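Local coordinates for protein putative Nitroreductase (Anabaena variabilis ATCC 29413, PDB 3EO7) that binds flavin mononucleotide and is probably an FMN-dependent oxidoreductase of the nitroreductase family, at residues 46-52 with 132-138; 149-154 with 210-214. All coordinates share one frame; numbering follows the deposited sequence.

Contact 1 of 2, residues 46-52 with 132-138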
ATOM      1  N   GLY A  46     -19.983  -2.682 -22.697  1.00 33.36           N
ATOM      2  CA  GLY A  46     -20.193  -3.436 -21.473  1.00 33.50           C
ATOM      3  C   GLY A  46     -21.381  -2.946 -20.679  1.00 33.26           C
ATOM      4  O   GLY A  46     -21.860  -1.837 -20.872  1.00 38.50           O
ATOM      5  N   SER A  47     -21.866  -3.795 -19.794  1.00 29.28           N
ATOM      6  CA  SER A  47     -22.985  -3.471 -18.928  1.00 30.54           C
ATOM      7  C   SER A  47     -22.485  -2.835 -17.648  1.00 27.43           C
ATOM      8  O   SER A  47     -21.533  -3.328 -17.053  1.00 24.46           O
ATOM      9  CB  SER A  47     -23.722  -4.749 -18.575  1.00 31.63           C
ATOM     10  OG  SER A  47     -24.240  -5.340 -19.748  1.00 42.56           O
ATOM     11  N   ALA A  48     -23.122  -1.754 -17.223  1.00 25.14           N
ATOM     12  CA  ALA A  48     -22.756  -1.098 -15.972  1.00 25.04           C
ATOM     13  C   ALA A  48     -23.653  -1.629 -14.859  1.00 25.49           C
ATOM     14  O   ALA A  48     -24.869  -1.721 -15.038  1.00 26.65           O
ATOM     15  CB  ALA A  48     -22.911   0.397 -16.109  1.00 26.11           C
ATOM     16  N   ILE A  49     -23.064  -2.047 -13.742  1.00 20.35           N
ATOM     17  CA  ILE A  49     -23.803  -2.484 -12.571  1.00 21.74           C
ATOM     18  C   ILE A  49     -23.672  -1.365 -11.533  1.00 20.41           C
ATOM     19  O   ILE A  49     -22.596  -1.086 -11.047  1.00 18.96           O
ATOM     20  CB  ILE A  49     -23.252  -3.766 -11.974  1.00 22.70           C
ATOM     21  CG1 ILE A  49     -23.198  -4.880 -13.028  1.00 29.79           C
ATOM     22  CG2 ILE A  49     -24.067  -4.174 -10.735  1.00 22.37           C
ATOM     23  CD1 ILE A  49     -22.689  -6.200 -12.464  1.00 29.93           C
ATOM     24  N   ASP A  50     -24.781  -0.714 -11.207  1.00 18.73           N
ATOM     25  CA  ASP A  50     -24.764   0.377 -10.245  1.00 17.84           C
ATOM     26  C   ASP A  50     -24.734  -0.170  -8.842  1.00 17.24           C
ATOM     27  O   ASP A  50     -25.660  -0.872  -8.433  1.00 16.69           O
ATOM     28  CB  ASP A  50     -26.025   1.229 -10.436  1.00 19.35           C
ATOM     29  CG  ASP A  50     -26.097   2.432  -9.516  1.00 20.64           C
ATOM     30  OD1 ASP A  50     -25.144   2.725  -8.753  1.00 21.71           O
ATOM     31  OD2 ASP A  50     -27.166   3.087  -9.573  1.00 21.32           O
ATOM     32  N   LEU A  51     -23.697   0.175  -8.087  1.00 16.96           N
ATOM     33  CA  LEU A  51     -23.554  -0.332  -6.721  1.00 17.76           C
ATOM     34  C   LEU A  51     -24.111   0.616  -5.672  1.00 16.01           C
ATOM     35  O   LEU A  51     -24.161   0.280  -4.497  1.00 16.25           O
ATOM     36  CB  LEU A  51     -22.092  -0.619  -6.401  1.00 19.15           C
ATOM     37  CG  LEU A  51     -21.404  -1.708  -7.231  1.00 20.73           C
ATOM     38  CD1 LEU A  51     -19.903  -1.707  -6.978  1.00 19.44           C
ATOM     39  CD2 LEU A  51     -22.017  -3.070  -6.935  1.00 20.87           C
ATOM     40  N   LYS A  52     -24.464   1.823  -6.077  1.00 19.21           N
ATOM     41  CA  LYS A  52     -24.959   2.815  -5.124  1.00 18.47           C
ATOM     42  C   LYS A  52     -26.218   2.418  -4.344  1.00 19.25           C
ATOM     43  O   LYS A  52     -26.296   2.700  -3.151  1.00 18.26           O
ATOM     44  CB  LYS A  52     -25.150   4.173  -5.812  1.00 22.28           C
ATOM     45  CG  LYS A  52     -23.831   4.793  -6.249  1.00 22.03           C
ATOM     46  CD  LYS A  52     -23.988   6.156  -6.860  1.00 20.08           C
ATOM     47  CE  LYS A  52     -24.819   6.145  -8.129  1.00 24.06           C
ATOM     48  NZ  LYS A  52     -24.234   5.327  -9.240  1.00 21.69           N
ATOM     49  N   THR A 132     -18.749   6.729 -10.462  1.00 17.66           N
ATOM     50  CA  THR A 132     -20.151   6.426 -10.349  1.00 17.84           C
ATOM     51  C   THR A 132     -20.433   5.317  -9.327  1.00 17.61           C
ATOM     52  O   THR A 132     -21.590   4.959  -9.095  1.00 21.13           O
ATOM     53  CB  THR A 132     -20.664   5.995 -11.736  1.00 19.92           C
ATOM     54  OG1 THR A 132     -19.866   4.906 -12.217  1.00 20.75           O
ATOM     55  CG2 THR A 132     -20.568   7.197 -12.701  1.00 18.70           C
ATOM     56  N   HIS A 133     -19.378   4.787  -8.707  1.00 18.99           N
ATOM     57  CA  HIS A 133     -19.523   3.640  -7.797  1.00 18.61           C
ATOM     58  C   HIS A 133     -20.324   2.533  -8.515  1.00 17.14           C
ATOM     59  O   HIS A 133     -21.422   2.101  -8.097  1.00 17.07           O
ATOM     60  CB  HIS A 133     -20.129   3.987  -6.434  1.00 17.88           C
ATOM     61  CG  HIS A 133     -20.072   2.846  -5.470  1.00 17.46           C
ATOM     62  ND1 HIS A 133     -18.901   2.157  -5.218  1.00 16.95           N
ATOM     63  CD2 HIS A 133     -21.026   2.262  -4.710  1.00 17.45           C
ATOM     64  CE1 HIS A 133     -19.142   1.195  -4.349  1.00 16.98           C
ATOM     65  NE2 HIS A 133     -20.428   1.223  -4.031  1.00 15.30           N
ATOM     66  N   SER A 134     -19.759   2.110  -9.640  0.50 17.05           N
ATOM     67  CA  SER A 134     -20.327   1.066 -10.465  0.50 17.54           C
ATOM     68  C   SER A 134     -19.232   0.132 -10.949  0.50 16.38           C
ATOM     69  O   SER A 134     -18.055   0.437 -10.818  0.50 16.25           O
ATOM     70  CB  SER A 134     -21.031   1.663 -11.684  0.50 17.61           C
ATOM     71  OG  SER A 134     -20.167   2.479 -12.475  0.50 11.80           O
ATOM     72  N   LEU A 135     -19.658  -1.011 -11.479  1.00 16.54           N
ATOM     73  CA  LEU A 135     -18.796  -1.973 -12.125  1.00 19.04           C
ATOM     74  C   LEU A 135     -19.205  -2.015 -13.595  1.00 19.52           C
ATOM     75  O   LEU A 135     -20.413  -2.037 -13.909  1.00 25.56           O
ATOM     76  CB  LEU A 135     -18.974  -3.372 -11.531  1.00 19.54           C
ATOM     77  CG  LEU A 135     -18.402  -3.594 -10.146  1.00 19.97           C
ATOM     78  CD1 LEU A 135     -18.917  -4.974  -9.668  1.00 22.47           C
ATOM     79  CD2 LEU A 135     -16.886  -3.527 -10.125  1.00 17.92           C
ATOM     80  N   ILE A 136     -18.237  -1.970 -14.500  0.50 18.95           N
ATOM     81  CA  ILE A 136     -18.533  -2.151 -15.913  0.50 18.05           C
ATOM     82  C   ILE A 136     -18.076  -3.552 -16.265  0.50 16.98           C
ATOM     83  O   ILE A 136     -16.890  -3.878 -16.146  0.50 17.28           O
ATOM     84  CB  ILE A 136     -17.862  -1.134 -16.814  0.50 19.39           C
ATOM     85  CG1 ILE A 136     -18.362   0.273 -16.457  0.50 26.90           C
ATOM     86  CG2 ILE A 136     -18.153  -1.480 -18.298  0.50 20.18           C
ATOM     87  CD1 ILE A 136     -17.567   1.384 -17.084  0.50 26.17           C
ATOM     88  N   HIS A 137     -19.043  -4.382 -16.645  1.00 16.80           N
ATOM     89  CA  HIS A 137     -18.808  -5.759 -17.028  1.00 16.42           C
ATOM     90  C   HIS A 137     -18.397  -5.715 -18.482  1.00 17.79           C
ATOM     91  O   HIS A 137     -19.226  -5.721 -19.377  1.00 20.97           O
ATOM     92  CB  HIS A 137     -20.067  -6.561 -16.793  1.00 15.34           C
ATOM     93  CG  HIS A 137     -19.910  -8.038 -16.927  1.00 16.97           C
ATOM     94  ND1 HIS A 137     -20.981  -8.880 -17.156  1.00 20.59           N
ATOM     95  CD2 HIS A 137     -18.820  -8.834 -16.850  1.00 14.62           C
ATOM     96  CE1 HIS A 137     -20.555 -10.132 -17.184  1.00 19.74           C
ATOM     97  NE2 HIS A 137     -19.243 -10.130 -17.021  1.00 18.97           N
ATOM     98  N   TYR A 138     -17.097  -5.644 -18.716  1.00 17.95           N
ATOM     99  CA  TYR A 138     -16.628  -5.457 -20.073  1.00 17.24           C
ATOM    100  C   TYR A 138     -16.291  -6.719 -20.817  1.00 18.66           C
ATOM    101  O   TYR A 138     -15.987  -6.642 -21.997  1.00 20.14           O
ATOM    102  CB  TYR A 138     -15.470  -4.482 -20.122  1.00 18.64           C
ATOM    103  CG  TYR A 138     -14.169  -4.924 -19.515  1.00 18.60           C
ATOM    104  CD1 TYR A 138     -13.892  -4.683 -18.178  1.00 14.47           C
ATOM    105  CD2 TYR A 138     -13.159  -5.466 -20.306  1.00 17.46           C
ATOM    106  CE1 TYR A 138     -12.656  -5.059 -17.615  1.00 20.02           C
ATOM    107  CE2 TYR A 138     -11.924  -5.856 -19.757  1.00 21.01           C
ATOM    108  CZ  TYR A 138     -11.679  -5.636 -18.401  1.00 21.31           C
ATOM    109  OH  TYR A 138     -10.456  -5.966 -17.830  1.00 17.82           O
TER

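Contact 2 of 2, residues 149-154 with 210-214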
ATOM      1  N   GLU A 149      -4.231 -20.622 -13.976  1.00 16.83           N
ATOM      2  CA  GLU A 149      -2.953 -20.969 -14.632  1.00 16.20           C
ATOM      3  C   GLU A 149      -1.908 -19.839 -14.443  1.00 15.50           C
ATOM      4  O   GLU A 149      -0.724 -20.083 -14.123  1.00 15.80           O
ATOM      5  CB  GLU A 149      -3.203 -21.262 -16.120  1.00 18.30           C
ATOM      6  CG  GLU A 149      -3.998 -22.537 -16.344  1.00 23.48           C
ATOM      7  CD  GLU A 149      -4.592 -22.664 -17.750  1.00 28.53           C
ATOM      8  OE1 GLU A 149      -4.706 -21.647 -18.465  1.00 35.10           O
ATOM      9  OE2 GLU A 149      -5.001 -23.789 -18.111  1.00 33.67           O
ATOM     10  N   ALA A 150      -2.369 -18.600 -14.584  1.00 16.52           N
ATOM     11  CA  ALA A 150      -1.515 -17.430 -14.456  1.00 16.41           C
ATOM     12  C   ALA A 150      -0.979 -17.285 -13.042  1.00 16.55           C
ATOM     13  O   ALA A 150       0.089 -16.723 -12.839  1.00 17.62           O
ATOM     14  CB  ALA A 150      -2.268 -16.155 -14.875  1.00 15.41           C
ATOM     15  N   CYS A 151      -1.709 -17.814 -12.053  1.00 16.04           N
ATOM     16  CA  CYS A 151      -1.235 -17.770 -10.652  1.00 14.92           C
ATOM     17  C   CYS A 151      -0.700 -19.121 -10.145  1.00 16.10           C
ATOM     18  O   CYS A 151      -0.710 -19.387  -8.942  1.00 16.57           O
ATOM     19  CB  CYS A 151      -2.368 -17.291  -9.749  1.00 15.16           C
ATOM     20  SG  CYS A 151      -2.988 -15.627 -10.154  1.00 17.55           S
ATOM     21  N   PHE A 152      -0.236 -19.971 -11.059  1.00 16.55           N
ATOM     22  CA  PHE A 152       0.341 -21.261 -10.702  1.00 16.32           C
ATOM     23  C   PHE A 152      -0.604 -22.154  -9.850  1.00 14.92           C
ATOM     24  O   PHE A 152      -0.177 -22.885  -8.939  1.00 17.28           O
ATOM     25  CB  PHE A 152       1.688 -21.059 -10.008  1.00 17.66           C
ATOM     26  CG  PHE A 152       2.668 -20.258 -10.813  1.00 17.33           C
ATOM     27  CD1 PHE A 152       3.398 -20.861 -11.815  1.00 18.08           C
ATOM     28  CD2 PHE A 152       2.887 -18.911 -10.537  1.00 17.95           C
ATOM     29  CE1 PHE A 152       4.321 -20.151 -12.548  1.00 22.63           C
ATOM     30  CE2 PHE A 152       3.783 -18.181 -11.296  1.00 18.44           C
ATOM     31  CZ  PHE A 152       4.518 -18.821 -12.308  1.00 21.41           C
ATOM     32  N   TRP A 153      -1.884 -22.079 -10.159  1.00 15.24           N
ATOM     33  CA  TRP A 153      -2.910 -22.871  -9.474  1.00 16.09           C
ATOM     34  C   TRP A 153      -2.885 -22.653  -7.962  1.00 15.46           C
ATOM     35  O   TRP A 153      -2.976 -23.587  -7.163  1.00 15.64           O
ATOM     36  CB  TRP A 153      -2.788 -24.345  -9.880  1.00 18.33           C
ATOM     37  CG  TRP A 153      -3.098 -24.533 -11.301  1.00 18.56           C
ATOM     38  CD1 TRP A 153      -2.226 -24.492 -12.337  1.00 19.91           C
ATOM     39  CD2 TRP A 153      -4.393 -24.758 -11.869  1.00 17.71           C
ATOM     40  NE1 TRP A 153      -2.893 -24.692 -13.515  1.00 19.88           N
ATOM     41  CE2 TRP A 153      -4.223 -24.866 -13.256  1.00 19.49           C
ATOM     42  CE3 TRP A 153      -5.685 -24.899 -11.331  1.00 20.02           C
ATOM     43  CZ2 TRP A 153      -5.296 -25.080 -14.131  1.00 20.28           C
ATOM     44  CZ3 TRP A 153      -6.752 -25.108 -12.206  1.00 20.91           C
ATOM     45  CH2 TRP A 153      -6.540 -25.223 -13.580  1.00 22.49           C
ATOM     46  N   HIS A 154      -2.778 -21.393  -7.576  1.00 15.62           N
ATOM     47  CA  HIS A 154      -2.771 -21.008  -6.176  1.00 13.91           C
ATOM     48  C   HIS A 154      -4.033 -21.529  -5.518  1.00 15.79           C
ATOM     49  O   HIS A 154      -5.149 -21.358  -6.056  1.00 15.95           O
ATOM     50  CB  HIS A 154      -2.731 -19.500  -6.074  1.00 15.95           C
ATOM     51  CG  HIS A 154      -2.444 -18.991  -4.698  1.00 15.31           C
ATOM     52  ND1 HIS A 154      -3.351 -19.070  -3.667  1.00 18.51           N
ATOM     53  CD2 HIS A 154      -1.364 -18.356  -4.195  1.00 18.39           C
ATOM     54  CE1 HIS A 154      -2.846 -18.494  -2.593  1.00 21.04           C
ATOM     55  NE2 HIS A 154      -1.644 -18.043  -2.891  1.00 18.48           N
ATOM     56  N   ILE A 210      -1.878 -12.438  -3.664  1.00 17.10           N
ATOM     57  CA  ILE A 210      -1.077 -13.178  -4.631  1.00 14.39           C
ATOM     58  C   ILE A 210      -0.187 -12.191  -5.419  1.00 15.18           C
ATOM     59  O   ILE A 210      -0.631 -11.507  -6.344  1.00 15.45           O
ATOM     60  CB  ILE A 210      -1.923 -14.038  -5.632  1.00 17.14           C
ATOM     61  CG1 ILE A 210      -2.875 -14.986  -4.891  1.00 15.76           C
ATOM     62  CG2 ILE A 210      -1.017 -14.815  -6.615  1.00 14.94           C
ATOM     63  CD1 ILE A 210      -3.766 -15.850  -5.805  1.00 15.07           C
ATOM     64  N   GLY A 211       1.077 -12.121  -5.027  1.00 16.36           N
ATOM     65  CA  GLY A 211       2.048 -11.315  -5.729  1.00 16.33           C
ATOM     66  C   GLY A 211       2.822 -12.068  -6.787  1.00 18.08           C
ATOM     67  O   GLY A 211       3.456 -11.429  -7.631  1.00 20.88           O
ATOM     68  N   GLY A 212       2.838 -13.388  -6.671  1.00 18.12           N
ATOM     69  CA  GLY A 212       3.499 -14.313  -7.574  1.00 19.52           C
ATOM     70  C   GLY A 212       2.580 -14.827  -8.664  1.00 18.57           C
ATOM     71  O   GLY A 212       1.746 -15.710  -8.454  1.00 20.60           O
ATOM     72  N   PHE A 213       2.699 -14.223  -9.842  1.00 16.24           N
ATOM     73  CA  PHE A 213       1.865 -14.596 -10.983  1.00 16.14           C
ATOM     74  C   PHE A 213       2.619 -14.250 -12.270  1.00 16.65           C
ATOM     75  O   PHE A 213       3.544 -13.453 -12.242  1.00 16.01           O
ATOM     76  CB  PHE A 213       0.496 -13.878 -10.929  1.00 16.07           C
ATOM     77  CG  PHE A 213       0.600 -12.379 -10.804  1.00 15.81           C
ATOM     78  CD1 PHE A 213       0.899 -11.594 -11.909  1.00 15.79           C
ATOM     79  CD2 PHE A 213       0.409 -11.759  -9.591  1.00 15.62           C
ATOM     80  CE1 PHE A 213       1.010 -10.216 -11.783  1.00 16.49           C
ATOM     81  CE2 PHE A 213       0.518 -10.380  -9.442  1.00 17.38           C
ATOM     82  CZ  PHE A 213       0.813  -9.600 -10.546  1.00 15.92           C
ATOM     83  N   ILE A 214       2.169 -14.833 -13.375  1.00 14.91           N
ATOM     84  CA  ILE A 214       2.730 -14.627 -14.704  1.00 15.46           C
ATOM     85  C   ILE A 214       2.136 -13.328 -15.243  1.00 14.15           C
ATOM     86  O   ILE A 214       0.979 -13.278 -15.677  1.00 15.72           O
ATOM     87  CB  ILE A 214       2.463 -15.832 -15.658  1.00 16.88           C
ATOM     88  CG1 ILE A 214       3.015 -17.131 -15.027  1.00 19.92           C
ATOM     89  CG2 ILE A 214       3.074 -15.570 -17.027  1.00 17.37           C
ATOM     90  CD1 ILE A 214       2.576 -18.422 -15.756  1.00 17.74           C
TER
HETATM   91  O   HOH W   1       0.997 -17.801  -6.936  1.00 20.65           O

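Contact 1 of 2, residues 46-52 with 132-138
Lys52 curls back past the end of strand 47-50 to the loop that leads into strand 134-139: its NZ donates to Thr132 O at 2.7 Å, approaching in the carbonyl plane, and forms a salt bridge with Asp50 OD1 at 2.8 Å. Bends at chi3 and chi4, both -62°, fold the ammonium back to these two oxygens. Asp50 OD1 also accepts the backbone N of Lys52, closing an Asx turn, and the two donors meet this oxygen from opposite faces of the carboxylate plane. The shared oxygen thus fixes both the turn that ends the strand and the lysine tip, and the lysine would probably favour the ionised carboxylate. Leu51 N follows with a bond to His133 O, while Leu51 CB lies over one face of the His133 imidazole in a CH-pi contact, 3.7 Å from the centroid. A chi1 of -171°, which points CG away from the backbone N, brings that ring face to the leucine. Beyond the turn the segments form a regular antiparallel pair. Ser47 with His137 and Ile49 with Leu135 are hydrogen-bonded pairs; the straightest of the backbone bonds runs from Ile49 N to Leu135 O (2.7 Å, 171° at the hydrogen), whereas Ser47 N to His137 O is longer, at 3.3 Å. Ile49 and Leu135 pack CB to CB on one face, and Leu51 CD1 extends this apolar patch to Leu135 CG at 4.0 Å. Strand 47-50 is an outermost strand of the antiparallel sheet within the chain, and 134-139 separates it from 124-129; where these two meet, His133 and Ser134 both face Gln129 in a G1 bulge. Helix 66-82 packs against Leu51 and Leu135 through Leu78, and its Ser75 OG bonds to His133 NE2, while Tyr128 OH of strand 124-129 bonds to ND1.

Contact 2 of 2, residues 149-154 with 210-214
Ala150 O, on the last turn of helix 144-150, accepts the backbone N of Ile214 in a nearly straight bond of 2.9 Å, the donor lying in the carbonyl plane. It joins the C-terminal end of this helix to Ile214, the N-cap residue of helix 215-222. A water extends the link, donating to Cys151 O at 3.1 Å and to Gly212 O at 2.7 Å, so two carbonyls that cannot bond to each other share one bridge. Helix 144-150 ends in a Schellman motif: Phe152, with positive phi, is its C-prime residue, and Phe152 N and Trp153 N turn back to Glu149 O and Gln148 O. This reversal throws the Phe152 ring out across the other segment, where its CZ meets Ile214 CG1 at 3.5 Å, the two side chains crossing at about a right angle, and Gly212 O lies near the ring plane at its edge. Without this ring, an alanine here is likely to deprive Ile214 CG1 and CD1 of their aromatic partner and to open a gap beside Leu254 and Ile280. Deeper in, Cys151 SG touches Phe213 CB at 4.0 Å and Ile210 CG2 at 4.1 Å, with Val234 of strand 229-239 also against all three side chains. His154, its ring turned by a chi1 of -168° to the side of the carbonyl carbon, presents a face to Ile210 CD1, which lies 3.8 Å from the ring centroid. Its ND1 caps Ala156 N at the start of helix 155-159, and NE2 bonds to Cys251 O.

From the N terminus, strand 47-50 comes first, and the chain passes through helix 66-82 and the strands up to 124-129 before 134-139 pairs with it; contact 1 closes this loop of 79 residues at one border of the antiparallel sheet. Strand 134-139 then leads directly into helix 144-150, whose end opens contact 2. A second excursion of 55 residues, largely helical, includes helix 181-202 and strands 162-169 and 205-207 before 210-214 closes it. The two loops therefore lie in series, neither nesting nor crossing. The centres of contact 1 and contact 2 are about 27 Å apart; the nearest atoms of contact 1 and contact 2 are about 13 Å apart. Contact 1 adds an outermost strand to the sheet, whereas contact 2 ties two helix termini together.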